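Local coordinates for HTH-type transcriptional regulator LysG (Mycobacterium tuberculosis, PDB 3ISP), which binds DNA as a homodimeric LysR-type transcription factor, probably activating expression of the exporter LysE and repressing its own gene, at residues L77-E81 with L273-I278. Residues are numbered along the deposited sequence; the frame is centred on the assembly and turned at random.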
ATOM      1  N   LEU A  77      17.316 -27.012  -3.034  1.00 60.69           N
ATOM      2  CA  LEU A  77      17.408 -27.840  -1.838  1.00 61.72           C
ATOM      3  C   LEU A  77      17.320 -29.307  -2.217  1.00 66.46           C
ATOM      4  O   LEU A  77      18.096 -30.132  -1.733  1.00 66.67           O
ATOM      5  CB  LEU A  77      16.309 -27.496  -0.834  1.00 58.71           C
ATOM      6  CG  LEU A  77      16.208 -28.461   0.346  1.00 57.51           C
ATOM      7  CD1 LEU A  77      17.385 -28.303   1.295  1.00 56.37           C
ATOM      8  CD2 LEU A  77      14.920 -28.232   1.074  1.00 59.85           C
ATOM      9  N   LEU A  78      16.369 -29.623  -3.092  1.00 67.31           N
ATOM     10  CA  LEU A  78      16.236 -30.970  -3.631  1.00 63.28           C
ATOM     11  C   LEU A  78      17.551 -31.417  -4.233  1.00 61.95           C
ATOM     12  O   LEU A  78      18.009 -32.533  -4.008  1.00 60.17           O
ATOM     13  CB  LEU A  78      15.145 -31.012  -4.694  1.00 59.38           C
ATOM     14  CG  LEU A  78      13.726 -31.092  -4.140  1.00 61.58           C
ATOM     15  CD1 LEU A  78      12.719 -31.297  -5.262  1.00 59.31           C
ATOM     16  CD2 LEU A  78      13.644 -32.207  -3.121  1.00 60.90           C
ATOM     17  N   GLU A  79      18.165 -30.524  -4.993  1.00 65.49           N
ATOM     18  CA  GLU A  79      19.425 -30.837  -5.645  1.00 71.21           C
ATOM     19  C   GLU A  79      20.561 -31.122  -4.655  1.00 70.46           C
ATOM     20  O   GLU A  79      21.256 -32.122  -4.789  1.00 66.30           O
ATOM     21  CB  GLU A  79      19.812 -29.716  -6.598  1.00 70.20           C
ATOM     22  CG  GLU A  79      21.219 -29.822  -7.136  1.00 83.84           C
ATOM     23  CD  GLU A  79      21.571 -28.635  -7.999  1.00 95.85           C
ATOM     24  OE1 GLU A  79      20.937 -28.467  -9.067  1.00 96.63           O
ATOM     25  OE2 GLU A  79      22.467 -27.863  -7.596  1.00 96.51           O
ATOM     26  N   SER A  80      20.743 -30.260  -3.658  1.00 68.17           N
ATOM     27  CA  SER A  80      21.877 -30.425  -2.752  1.00 68.97           C
ATOM     28  C   SER A  80      21.703 -31.616  -1.807  1.00 70.47           C
ATOM     29  O   SER A  80      22.672 -32.129  -1.253  1.00 80.32           O
ATOM     30  CB  SER A  80      22.236 -29.114  -2.015  1.00 70.04           C
ATOM     31  OG  SER A  80      21.361 -28.815  -0.940  1.00 66.94           O
ATOM     32  N   GLU A  81      20.471 -32.073  -1.647  1.00 67.34           N
ATOM     33  CA  GLU A  81      20.222 -33.304  -0.911  1.00 69.18           C
ATOM     34  C   GLU A  81      20.413 -34.562  -1.763  1.00 75.60           C
ATOM     35  O   GLU A  81      20.919 -35.570  -1.282  1.00 85.23           O
ATOM     36  CB  GLU A  81      18.808 -33.305  -0.361  1.00 66.10           C
ATOM     37  CG  GLU A  81      18.648 -32.497   0.883  1.00 67.66           C
ATOM     38  CD  GLU A  81      17.334 -32.791   1.538  1.00 71.04           C
ATOM     39  OE1 GLU A  81      16.360 -33.055   0.796  1.00 72.57           O
ATOM     40  OE2 GLU A  81      17.281 -32.780   2.783  1.00 67.66           O
ATOM     41  N   LEU A 273       7.110 -31.445  -0.550  1.00 57.93           N
ATOM     42  CA  LEU A 273       8.066 -32.174  -1.353  1.00 59.66           C
ATOM     43  C   LEU A 273       8.732 -33.178  -0.445  1.00 60.58           C
ATOM     44  O   LEU A 273       8.461 -33.196   0.746  1.00 62.88           O
ATOM     45  CB  LEU A 273       9.101 -31.237  -1.971  1.00 57.83           C
ATOM     46  CG  LEU A 273       9.822 -30.237  -1.065  1.00 61.11           C
ATOM     47  CD1 LEU A 273      10.781 -30.937  -0.118  1.00 58.54           C
ATOM     48  CD2 LEU A 273      10.565 -29.211  -1.909  1.00 62.12           C
ATOM     49  N   ASP A 274       9.592 -34.022  -1.004  1.00 68.16           N
ATOM     50  CA  ASP A 274      10.374 -34.952  -0.193  1.00 70.65           C
ATOM     51  C   ASP A 274      11.715 -34.345   0.206  1.00 71.62           C
ATOM     52  O   ASP A 274      12.434 -33.777  -0.618  1.00 74.11           O
ATOM     53  CB  ASP A 274      10.605 -36.256  -0.945  1.00 75.18           C
ATOM     54  CG  ASP A 274       9.363 -37.109  -1.014  1.00 87.44           C
ATOM     55  OD1 ASP A 274       8.437 -36.863  -0.201  1.00 82.10           O
ATOM     56  OD2 ASP A 274       9.317 -38.017  -1.879  1.00 92.77           O
ATOM     57  N   SER A 275      12.060 -34.464   1.475  1.00 66.46           N
ATOM     58  CA  SER A 275      13.329 -33.930   1.926  1.00 65.52           C
ATOM     59  C   SER A 275      13.631 -34.431   3.320  1.00 64.87           C
ATOM     60  O   SER A 275      12.899 -34.157   4.260  1.00 61.80           O
ATOM     61  CB  SER A 275      13.303 -32.406   1.914  1.00 60.74           C
ATOM     62  OG  SER A 275      14.580 -31.880   2.204  1.00 60.40           O
ATOM     63  N   PRO A 276      14.700 -35.207   3.451  1.00 66.05           N
ATOM     64  CA  PRO A 276      15.106 -35.598   4.797  1.00 61.43           C
ATOM     65  C   PRO A 276      15.298 -34.376   5.704  1.00 62.52           C
ATOM     66  O   PRO A 276      14.941 -34.444   6.879  1.00 65.08           O
ATOM     67  CB  PRO A 276      16.419 -36.341   4.553  1.00 65.81           C
ATOM     68  CG  PRO A 276      16.236 -36.930   3.187  1.00 65.26           C
ATOM     69  CD  PRO A 276      15.465 -35.903   2.404  1.00 59.91           C
ATOM     70  N   ILE A 277      15.817 -33.268   5.182  1.00 64.36           N
ATOM     71  CA  ILE A 277      15.982 -32.084   6.027  1.00 64.93           C
ATOM     72  C   ILE A 277      14.634 -31.496   6.439  1.00 58.04           C
ATOM     73  O   ILE A 277      14.428 -31.193   7.607  1.00 61.79           O
ATOM     74  CB  ILE A 277      16.861 -30.985   5.396  1.00 60.40           C
ATOM     75  CG1 ILE A 277      18.212 -31.545   4.971  1.00 66.69           C
ATOM     76  CG2 ILE A 277      17.134 -29.895   6.403  1.00 62.96           C
ATOM     77  CD1 ILE A 277      19.021 -30.583   4.114  1.00 76.08           C
ATOM     78  N   ILE A 278      13.717 -31.340   5.493  1.00 52.58           N
ATOM     79  CA  ILE A 278      12.382 -30.842   5.835  1.00 58.83           C
ATOM     80  C   ILE A 278      11.667 -31.702   6.892  1.00 58.06           C
ATOM     81  O   ILE A 278      11.328 -31.220   7.971  1.00 55.30           O
ATOM     82  CB  ILE A 278      11.479 -30.704   4.601  1.00 60.13           C
ATOM     83  CG1 ILE A 278      12.115 -29.747   3.592  1.00 60.58           C
ATOM     84  CG2 ILE A 278      10.102 -30.213   5.010  1.00 60.83           C
ATOM     85  CD1 ILE A 278      12.699 -28.512   4.218  1.00 57.75           C
TER
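Leu77, Leu78 and Glu81, near the C-terminal end of helix 66-82, lie against the capped N terminus of helix 276-288. The contact joins two parts of a LysR-type regulator: the long linker helix that follows the helix-turn-helix DNA-binding domain, and the regulatory domain of the periplasmic-binding-protein kind. Leu77 sends its two methyls to different isoleucines. CD1 meets CD1 of Ile277 at 4.0 Å, while CD2 packs on CD1 of Ile278 at 3.9 Å and also touches OG of Ser275. With CG anti to the backbone N (chi1 171°), the branch faces the first turn of helix 276-288, and the same leucine also touches Trp271 on strand 255-271. One residue on, Leu78 turns to the loop before that helix: its CG lies 4.3 Å from CD2 of Leu273, and its CD2 methyl abuts the carbonyl O of Asp274. Leu78 also packs on Leu78 of the second subunit, which places the contact beside a dimer interface. Glu81 brings the polar part of the contact. Its CG lies anti to the carbonyl carbon (chi1 -79°), and the extended chain beyond it carries the carboxylate across to the opening residues of helix 276-288. OE2 is modelled as accepting from the backbone N of Ile277, although its position is less certain. A negative charge here would suit the helix N terminus. Ser275 is the N-cap, and its OG accepts a weak capping bond from N of Ile278, 3.4 Å away. The same hydroxyl donates to OE1 of Glu81 at 2.6 Å, reaching that oxygen 37° out of the carboxylate plane.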